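Local atomic coordinates of nourseothricin acetyltransferase (Streptomyces noursei, PDB entry 5C82), a protein that probably acetylates the antibiotic nourseothricin, thereby giving resistance to it, as a member of the GNAT acetyltransferase family. Residues D76-A84 with G93-G101; A139-V149 with E180-C189. The protein carries 1 engineered substitution. All blocks are in the same frame, centred on the assembly; numbering follows the deposited sequence.

Contact 1. Residues D76-A84 with G93-G101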
loop_
_atom_site.group_PDB
_atom_site.type_symbol
_atom_site.label_atom_id
_atom_site.label_comp_id
_atom_site.label_asym_id
_atom_site.label_seq_id
_atom_site.Cartn_x
_atom_site.Cartn_y
_atom_site.Cartn_z
ATOM N N ASP A 76 6.080 20.606 6.440
ATOM C CA ASP A 76 4.999 19.689 6.797
ATOM C C ASP A 76 3.606 20.253 6.356
ATOM O O ASP A 76 2.723 20.422 7.206
ATOM C CB ASP A 76 5.067 19.385 8.314
ATOM C CG ASP A 76 4.215 18.217 8.783
ATOM O OD1 ASP A 76 4.554 17.055 8.443
ATOM O OD2 ASP A 76 3.235 18.459 9.529
ATOM N N PRO A 77 3.374 20.554 5.043
ATOM C CA PRO A 77 2.069 21.126 4.647
ATOM C C PRO A 77 0.993 20.117 4.234
ATOM O O PRO A 77 -0.198 20.432 4.312
ATOM C CB PRO A 77 2.434 22.050 3.479
ATOM C CG PRO A 77 3.706 21.468 2.900
ATOM C CD PRO A 77 4.282 20.461 3.875
ATOM N N ASP A 78 1.412 18.935 3.745
ATOM C CA ASP A 78 0.522 17.876 3.277
ATOM C C ASP A 78 0.042 16.950 4.393
ATOM O O ASP A 78 -0.933 16.226 4.196
ATOM C CB ASP A 78 1.177 17.092 2.131
ATOM C CG ASP A 78 1.384 17.895 0.858
ATOM O OD1 ASP A 78 0.501 18.731 0.526
ATOM O OD2 ASP A 78 2.402 17.663 0.169
ATOM N N SER A 79 0.708 16.991 5.565
ATOM C CA SER A 79 0.344 16.220 6.753
ATOM C C SER A 79 -0.460 17.102 7.736
ATOM O O SER A 79 -0.202 18.309 7.817
ATOM C CB SER A 79 1.595 15.667 7.431
ATOM O OG SER A 79 1.291 14.976 8.633
ATOM N N ARG A 80 -1.446 16.507 8.452
ATOM C CA ARG A 80 -2.268 17.192 9.458
ATOM C C ARG A 80 -2.955 16.214 10.412
ATOM O O ARG A 80 -3.333 15.120 10.000
ATOM C CB ARG A 80 -3.322 18.095 8.807
ATOM C CG ARG A 80 -3.843 19.204 9.730
ATOM C CD ARG A 80 -4.476 20.271 8.891
ATOM N NE ARG A 80 -4.735 21.508 9.613
ATOM C CZ ARG A 80 -4.544 22.712 9.092
ATOM N NH1 ARG A 80 -4.065 22.842 7.858
ATOM N NH2 ARG A 80 -4.815 23.799 9.803
ATOM N N THR A 81 -3.117 16.629 11.680
ATOM C CA THR A 81 -3.826 15.890 12.722
ATOM C C THR A 81 -4.958 16.765 13.257
ATOM O O THR A 81 -4.719 17.899 13.663
ATOM C CB THR A 81 -2.883 15.441 13.871
ATOM O OG1 THR A 81 -1.851 14.613 13.352
ATOM C CG2 THR A 81 -3.622 14.695 15.002
ATOM N N PHE A 82 -6.179 16.216 13.286
ATOM C CA PHE A 82 -7.346 16.868 13.862
ATOM C C PHE A 82 -7.742 16.136 15.132
ATOM O O PHE A 82 -7.762 14.906 15.158
ATOM C CB PHE A 82 -8.520 16.916 12.878
ATOM C CG PHE A 82 -8.210 17.658 11.609
ATOM C CD1 PHE A 82 -8.230 19.050 11.578
ATOM C CD2 PHE A 82 -7.985 16.972 10.423
ATOM C CE1 PHE A 82 -7.955 19.739 10.398
ATOM C CE2 PHE A 82 -7.709 17.657 9.241
ATOM C CZ PHE A 82 -7.714 19.037 9.228
ATOM N N VAL A 83 -8.030 16.895 16.196
ATOM C CA VAL A 83 -8.418 16.337 17.499
ATOM C C VAL A 83 -9.835 16.747 17.820
ATOM O O VAL A 83 -10.267 17.819 17.406
ATOM C CB VAL A 83 -7.439 16.751 18.645
ATOM C CG1 VAL A 83 -6.088 16.039 18.525
ATOM C CG2 VAL A 83 -7.269 18.279 18.733
ATOM N N ALA A 84 -10.526 15.927 18.595
ATOM C CA ALA A 84 -11.882 16.175 19.102
ATOM C C ALA A 84 -11.843 16.055 20.619
ATOM O O ALA A 84 -11.399 15.029 21.138
ATOM C CB ALA A 84 -12.868 15.157 18.534
ATOM N N GLY A 93 -11.149 11.814 20.516
ATOM C CA GLY A 93 -10.645 11.205 19.302
ATOM C C GLY A 93 -9.731 12.073 18.483
ATOM O O GLY A 93 -9.615 13.274 18.735
ATOM N N PHE A 94 -9.049 11.441 17.507
ATOM C CA PHE A 94 -8.138 12.129 16.590
ATOM C C PHE A 94 -8.112 11.461 15.231
ATOM O O PHE A 94 -8.477 10.290 15.097
ATOM C CB PHE A 94 -6.701 12.239 17.186
ATOM C CG PHE A 94 -5.975 10.920 17.327
ATOM C CD1 PHE A 94 -6.109 10.155 18.480
ATOM C CD2 PHE A 94 -5.162 10.441 16.300
ATOM C CE1 PHE A 94 -5.462 8.923 18.600
ATOM C CE2 PHE A 94 -4.521 9.199 16.414
ATOM C CZ PHE A 94 -4.673 8.448 17.564
ATOM N N VAL A 95 -7.632 12.178 14.236
ATOM C CA VAL A 95 -7.441 11.655 12.870
ATOM C C VAL A 95 -6.139 12.266 12.338
ATOM O O VAL A 95 -5.902 13.472 12.484
ATOM C CB VAL A 95 -8.668 11.865 11.911
ATOM C CG1 VAL A 95 -8.937 13.340 11.616
ATOM C CG2 VAL A 95 -8.501 11.082 10.609
ATOM N N VAL A 96 -5.282 11.422 11.784
ATOM C CA VAL A 96 -4.021 11.853 11.202
ATOM C C VAL A 96 -4.207 11.627 9.716
ATOM O O VAL A 96 -4.621 10.537 9.298
ATOM C CB VAL A 96 -2.776 11.092 11.770
ATOM C CG1 VAL A 96 -1.470 11.645 11.185
ATOM C CG2 VAL A 96 -2.743 11.125 13.298
ATOM N N VAL A 97 -3.929 12.666 8.928
ATOM C CA VAL A 97 -4.039 12.645 7.477
ATOM C C VAL A 97 -2.730 13.052 6.837
ATOM O O VAL A 97 -1.952 13.824 7.415
ATOM C CB VAL A 97 -5.264 13.432 6.914
ATOM C CG1 VAL A 97 -6.575 12.943 7.533
ATOM C CG2 VAL A 97 -5.117 14.955 7.058
ATOM N N SER A 98 -2.483 12.513 5.643
ATOM C CA SER A 98 -1.306 12.800 4.839
ATOM C C SER A 98 -1.780 12.909 3.383
ATOM O O SER A 98 -2.596 12.100 2.947
ATOM C CB SER A 98 -0.285 11.680 4.998
ATOM O OG SER A 98 0.684 11.723 3.968
ATOM N N TYR A 99 -1.279 13.901 2.641
ATOM C CA TYR A 99 -1.671 14.102 1.250
ATOM C C TYR A 99 -0.537 13.774 0.278
ATOM O O TYR A 99 0.605 14.191 0.497
ATOM C CB TYR A 99 -2.152 15.537 1.020
ATOM C CG TYR A 99 -2.626 15.769 -0.399
ATOM C CD1 TYR A 99 -3.781 15.152 -0.878
ATOM C CD2 TYR A 99 -1.911 16.588 -1.272
ATOM C CE1 TYR A 99 -4.207 15.341 -2.187
ATOM C CE2 TYR A 99 -2.336 16.792 -2.581
ATOM C CZ TYR A 99 -3.497 16.178 -3.028
ATOM O OH TYR A 99 -3.920 16.343 -4.319
ATOM N N SER A 100 -0.870 13.078 -0.819
ATOM C CA SER A 100 0.074 12.743 -1.885
ATOM C C SER A 100 -0.501 13.272 -3.201
ATOM O O SER A 100 -1.569 12.821 -3.646
ATOM C CB SER A 100 0.310 11.234 -1.935
ATOM O OG SER A 100 0.891 10.834 -3.166
ATOM N N GLY A 101 0.179 14.256 -3.771
ATOM C CA GLY A 101 -0.211 14.917 -5.016
ATOM C C GLY A 101 -0.117 14.078 -6.283
ATOM O O GLY A 101 -0.893 14.308 -7.215
#

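Contact 2. Residues A139-V149 with E180-C189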
loop_
_atom_site.group_PDB
_atom_site.type_symbol
_atom_site.label_atom_id
_atom_site.label_comp_id
_atom_site.label_asym_id
_atom_site.label_seq_id
_atom_site.Cartn_x
_atom_site.Cartn_y
_atom_site.Cartn_z
ATOM N N ALA A 139 -7.728 16.894 -3.615
ATOM C CA ALA A 139 -7.684 15.430 -3.665
ATOM C C ALA A 139 -8.804 14.862 -4.538
ATOM O O ALA A 139 -9.882 15.447 -4.615
ATOM C CB ALA A 139 -7.778 14.857 -2.257
ATOM N N GLY A 140 -8.534 13.751 -5.214
ATOM C CA GLY A 140 -9.535 13.068 -6.016
ATOM C C GLY A 140 -10.227 11.997 -5.180
ATOM O O GLY A 140 -11.359 11.595 -5.491
ATOM N N HIS A 141 -9.542 11.516 -4.099
ATOM C CA HIS A 141 -10.094 10.501 -3.201
ATOM C C HIS A 141 -9.436 10.466 -1.805
ATOM O O HIS A 141 -8.337 10.979 -1.581
ATOM C CB HIS A 141 -10.083 9.085 -3.860
ATOM C CG HIS A 141 -8.725 8.442 -3.964
ATOM N ND1 HIS A 141 -7.860 8.739 -5.005
ATOM C CD2 HIS A 141 -8.144 7.520 -3.158
ATOM C CE1 HIS A 141 -6.788 7.982 -4.809
ATOM N NE2 HIS A 141 -6.908 7.242 -3.700
ATOM N N LEU A 142 -10.147 9.846 -0.867
ATOM C CA LEU A 142 -9.691 9.589 0.504
ATOM C C LEU A 142 -9.420 8.105 0.571
ATOM O O LEU A 142 -10.075 7.314 -0.102
ATOM C CB LEU A 142 -10.744 9.983 1.532
ATOM C CG LEU A 142 -10.770 11.462 1.921
ATOM C CD1 LEU A 142 -11.643 12.236 0.974
ATOM C CD2 LEU A 142 -11.279 11.632 3.367
ATOM N N TRP A 143 -8.419 7.732 1.325
ATOM C CA TRP A 143 -8.010 6.340 1.390
ATOM C C TRP A 143 -7.681 5.946 2.808
ATOM O O TRP A 143 -7.140 6.755 3.553
ATOM C CB TRP A 143 -6.776 6.147 0.478
ATOM C CG TRP A 143 -6.214 4.756 0.403
ATOM C CD1 TRP A 143 -6.513 3.803 -0.526
ATOM C CD2 TRP A 143 -5.222 4.177 1.270
ATOM N NE1 TRP A 143 -5.753 2.672 -0.307
ATOM C CE2 TRP A 143 -4.966 2.867 0.800
ATOM C CE3 TRP A 143 -4.554 4.619 2.431
ATOM C CZ2 TRP A 143 -4.016 2.026 1.401
ATOM C CZ3 TRP A 143 -3.621 3.780 3.034
ATOM C CH2 TRP A 143 -3.335 2.515 2.501
ATOM N N LEU A 144 -7.947 4.683 3.167
ATOM C CA LEU A 144 -7.552 4.212 4.496
ATOM C C LEU A 144 -7.221 2.731 4.487
ATOM O O LEU A 144 -7.628 1.980 3.597
ATOM C CB LEU A 144 -8.592 4.567 5.596
ATOM C CG LEU A 144 -9.993 3.933 5.478
ATOM C CD1 LEU A 144 -10.025 2.507 6.117
ATOM C CD2 LEU A 144 -11.038 4.830 6.117
ATOM N N GLU A 145 -6.514 2.323 5.521
ATOM C CA GLU A 145 -6.137 0.960 5.802
ATOM C C GLU A 145 -6.849 0.605 7.093
ATOM O O GLU A 145 -6.969 1.455 7.977
ATOM C CB GLU A 145 -4.630 0.895 5.987
ATOM C CG GLU A 145 -4.085 -0.505 6.169
ATOM C CD GLU A 145 -3.766 -0.778 7.618
ATOM O OE1 GLU A 145 -2.684 -0.354 8.089
ATOM O OE2 GLU A 145 -4.627 -1.380 8.294
ATOM N N VAL A 146 -7.345 -0.651 7.191
ATOM C CA VAL A 146 -8.016 -1.181 8.372
ATOM C C VAL A 146 -7.763 -2.695 8.482
ATOM O O VAL A 146 -7.856 -3.416 7.479
ATOM C CB VAL A 146 -9.521 -0.787 8.456
ATOM C CG1 VAL A 146 -10.332 -1.280 7.252
ATOM C CG2 VAL A 146 -10.146 -1.244 9.776
ATOM N N THR A 147 -7.400 -3.172 9.688
ATOM C CA THR A 147 -7.204 -4.603 9.892
ATOM C C THR A 147 -8.532 -5.331 9.676
ATOM O O THR A 147 -9.591 -4.825 10.060
ATOM C CB THR A 147 -6.550 -4.932 11.242
ATOM O OG1 THR A 147 -6.515 -6.352 11.348
ATOM C CG2 THR A 147 -7.329 -4.358 12.456
ATOM N N ASN A 148 -8.460 -6.505 9.032
ATOM C CA ASN A 148 -9.598 -7.366 8.729
ATOM C C ASN A 148 -10.383 -7.790 10.004
ATOM O O ASN A 148 -11.576 -8.111 9.925
ATOM C CB ASN A 148 -9.108 -8.600 7.940
ATOM C CG ASN A 148 -8.362 -9.560 8.824
ATOM O OD1 ASN A 148 -7.309 -9.239 9.362
ATOM N ND2 ASN A 148 -8.977 -10.687 9.135
ATOM N N VAL A 149 -9.707 -7.815 11.159
ATOM C CA VAL A 149 -10.355 -8.185 12.424
ATOM C C VAL A 149 -11.214 -7.048 12.979
ATOM O O VAL A 149 -12.092 -7.310 13.811
ATOM C CB VAL A 149 -9.395 -8.767 13.482
ATOM C CG1 VAL A 149 -8.773 -10.081 12.989
ATOM C CG2 VAL A 149 -8.334 -7.759 13.928
ATOM N N GLU A 180 -3.368 -11.250 10.640
ATOM C CA GLU A 180 -4.341 -10.269 10.163
ATOM C C GLU A 180 -3.928 -9.778 8.770
ATOM O O GLU A 180 -2.768 -9.918 8.377
ATOM C CB GLU A 180 -4.455 -9.085 11.134
ATOM C CG GLU A 180 -4.940 -9.471 12.525
ATOM C CD GLU A 180 -4.683 -8.429 13.595
ATOM O OE1 GLU A 180 -4.850 -7.217 13.321
ATOM O OE2 GLU A 180 -4.335 -8.833 14.727
ATOM N N GLN A 181 -4.878 -9.221 8.004
ATOM C CA GLN A 181 -4.566 -8.708 6.659
ATOM C C GLN A 181 -4.948 -7.241 6.639
ATOM O O GLN A 181 -5.902 -6.834 7.333
ATOM C CB GLN A 181 -5.327 -9.480 5.556
ATOM C CG GLN A 181 -5.000 -11.011 5.477
ATOM C CD GLN A 181 -5.583 -11.806 6.621
ATOM O OE1 GLN A 181 -6.773 -11.668 6.971
ATOM N NE2 GLN A 181 -4.734 -12.567 7.305
ATOM N N ALA A 182 -4.209 -6.437 5.873
ATOM C CA ALA A 182 -4.573 -5.022 5.776
ATOM C C ALA A 182 -5.679 -4.871 4.715
ATOM O O ALA A 182 -5.561 -5.421 3.639
ATOM C CB ALA A 182 -3.353 -4.191 5.407
ATOM N N LEU A 183 -6.774 -4.214 5.040
ATOM C CA LEU A 183 -7.835 -3.987 4.064
ATOM C C LEU A 183 -7.804 -2.522 3.683
ATOM O O LEU A 183 -7.634 -1.645 4.554
ATOM C CB LEU A 183 -9.230 -4.389 4.573
ATOM C CG LEU A 183 -9.443 -5.824 5.088
ATOM C CD1 LEU A 183 -10.888 -6.009 5.511
ATOM C CD2 LEU A 183 -9.000 -6.924 4.051
ATOM N N TYR A 184 -7.943 -2.263 2.379
ATOM C CA TYR A 184 -7.894 -0.914 1.836
ATOM C C TYR A 184 -9.262 -0.426 1.402
ATOM O O TYR A 184 -10.008 -1.174 0.776
ATOM C CB TYR A 184 -6.851 -0.830 0.708
ATOM C CG TYR A 184 -5.440 -1.195 1.149
ATOM C CD1 TYR A 184 -4.985 -0.883 2.425
ATOM C CD2 TYR A 184 -4.525 -1.740 0.248
ATOM C CE1 TYR A 184 -3.680 -1.160 2.814
ATOM C CE2 TYR A 184 -3.218 -2.034 0.635
ATOM C CZ TYR A 184 -2.806 -1.753 1.924
ATOM O OH TYR A 184 -1.516 -1.999 2.325
HETATM N N MSE A 185 -9.638 0.799 1.835
HETATM C CA MSE A 185 -10.942 1.371 1.480
HETATM C C MSE A 185 -10.778 2.784 0.978
HETATM O O MSE A 185 -9.921 3.532 1.459
HETATM C CB MSE A 185 -11.947 1.304 2.654
HETATM C CG MSE A 185 -12.119 -0.110 3.252
HETATM SE SE MSE A 185 -13.411 -0.163 4.676
HETATM C CE MSE A 185 -15.119 -0.034 3.567
ATOM N N SER A 186 -11.574 3.150 -0.012
ATOM C CA SER A 186 -11.475 4.482 -0.565
ATOM C C SER A 186 -12.836 5.112 -0.771
ATOM O O SER A 186 -13.853 4.419 -0.849
ATOM C CB SER A 186 -10.681 4.488 -1.867
ATOM O OG SER A 186 -11.372 3.764 -2.873
HETATM N N MSE A 187 -12.824 6.439 -0.902
HETATM C CA MSE A 187 -13.998 7.243 -1.174
HETATM C C MSE A 187 -13.588 8.334 -2.138
HETATM O O MSE A 187 -12.607 9.008 -1.824
HETATM C CB MSE A 187 -14.466 7.895 0.133
HETATM C CG MSE A 187 -15.779 8.526 0.033
HETATM SE SE MSE A 187 -16.238 9.285 1.735
HETATM C CE MSE A 187 -15.164 10.931 1.730
ATOM N N PRO A 188 -14.335 8.605 -3.247
ATOM C CA PRO A 188 -14.001 9.778 -4.075
ATOM C C PRO A 188 -14.229 11.054 -3.248
ATOM O O PRO A 188 -15.128 11.092 -2.398
ATOM C CB PRO A 188 -14.983 9.694 -5.251
ATOM C CG PRO A 188 -16.093 8.851 -4.789
ATOM C CD PRO A 188 -15.548 7.923 -3.741
ATOM N N CYS A 189 -13.396 12.070 -3.475
ATOM C CA CYS A 189 -13.461 13.323 -2.733
ATOM C C CYS A 189 -14.417 14.323 -3.427
ATOM O O CYS A 189 -14.206 14.631 -4.590
ATOM C CB CYS A 189 -12.058 13.893 -2.526
ATOM S SG CYS A 189 -12.018 15.483 -1.667
#

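Contact 1. Residues D76-A84 with G93-G101
Phe82 and Val95 lie side by side and point the same way, with Val95 CG1 3.8 Å from Phe82 CB. The same methyl sits in the plane of the Phe82 ring, at its edge near CD2. Val95 CG1 occupies the position between its own backbone N and carbonyl carbon (chi1 66°), which directs it across to the phenyl edge. One face of the ring carries Arg80 CG, 3.9 Å above the plane and offset toward the rim, while Val97 CG2 approaches obliquely and also packs 4.0 Å from Arg80 CB.

On the side of the sheet that bears Thr81 and Val83, contact is lighter. Thr81 OG1 nestles against both methyls of Val96, 3.6 Å from CG2, and Val83 CG1 meets Phe94 CB, whose ring leads away from the neighbouring strand.

Between these layers the backbones run antiparallel. Arg80–Val97, Phe82–Val95 and Ala84–Gly93 are hydrogen-bonded pairs; the straightest of their bonds, Val97 N to Arg80 O, is 2.7 Å long with 170° at the hydrogen. Past Ser79 the pairing frays: Tyr99 N reaches Asp78 O at 2.8 Å, but 129° at the hydrogen makes it weak. Asp78, poorly ordered, places OD1 near the edge of the Tyr99 ring, 3.7 Å from Tyr99 CD2, and has a long, weak ion pair with Arg137.

The two segments belong to the beta hairpin of strands 79-85 and 91-100 in the mixed sheet of the GNAT domain. Strand 11-14 flanks 79-84, where Thr14 also receives a hydrogen bond from Arg80 NE, and strand 105-113 flanks 93-100. Helix 122-137 covers the face bearing Arg80, Ala84 and Val97, through Phe133, Val122 and Ala130.

Contact 2. Residues A139-V149 with E180-C189
Trp143 and Tyr184 cross obliquely, their six-membered rings 4.8 Å apart between centroids and their planes at 43°. The indole brings CZ2 over one face of the phenol ring, offset toward the rim and 3.2 Å from Tyr184 CD1. Trp143 CG stands opposite its backbone N about the first torsion (chi1 -179°), carrying the indole along the sheet toward that ring. Glu145 approaches the same phenol from its edge, with CG 3.4 Å from Tyr184 CE1; its bent chain leaves the carboxylate to Tyr172.

On the reverse side, Leu142 and Met187 lie alongside each other, as do Leu144 and Met185, both methionines being selenomethionine. Helices 122-137 and 151-158 pack on this apolar layer through Thr131, Ile154 and Tyr157. Strands 141-147 and 182-188, antiparallel neighbours in the mixed GNAT sheet, are joined by the hydrogen-bonded pairs Leu142–Met187, Leu144–Met185 and Val146–Leu183.

At and beyond the strand ends, the Asn148 and Gln181 amides are turned 47° apart, their nitrogens bonding Phe36 O and Gly179 O respectively. Asn148 OD1 accepts Gln181 N at 2.8 Å from above its carbonyl plane, while Asn148 N bonds Gln181 O. Thr147 OG1 donates to Glu180 OE1 at 2.7 Å, on the anti side of the carboxylate.

Paired backbone bonds thus fix the register, an apolar layer faces the helices, and the aromatic layer meets the second subunit, where Tyr184 packs on Tyr184 of the other chain. The Thr147 hydroxyl would probably help stabilise negative charge on Glu180.

How the contacts relate
Contacts 1 and 2 are antiparallel strand pairs of one mixed sheet, with centres 15 Å apart. Strand 105-113 lies between them, antiparallel to 91-100 and parallel to 141-147. In GNAT enzymes acetyl-CoA typically binds where two neighbouring parallel strands splay apart, here probably 105-113 and 141-147; contact 2 then flanks this place and contact 1 lies on the far side of 105-113. They also touch directly, Tyr99 CE1 packing 3.6 Å from Ala139 CB. Helix 122-137 covers both, reaching Val97 and Leu142. Contact 2 adds the subunit interface, whereas contact 1 touches no other chain. A tartrate, probably from crystallisation, lies about 6 Å from the Val146 side chain and may mark a pocket.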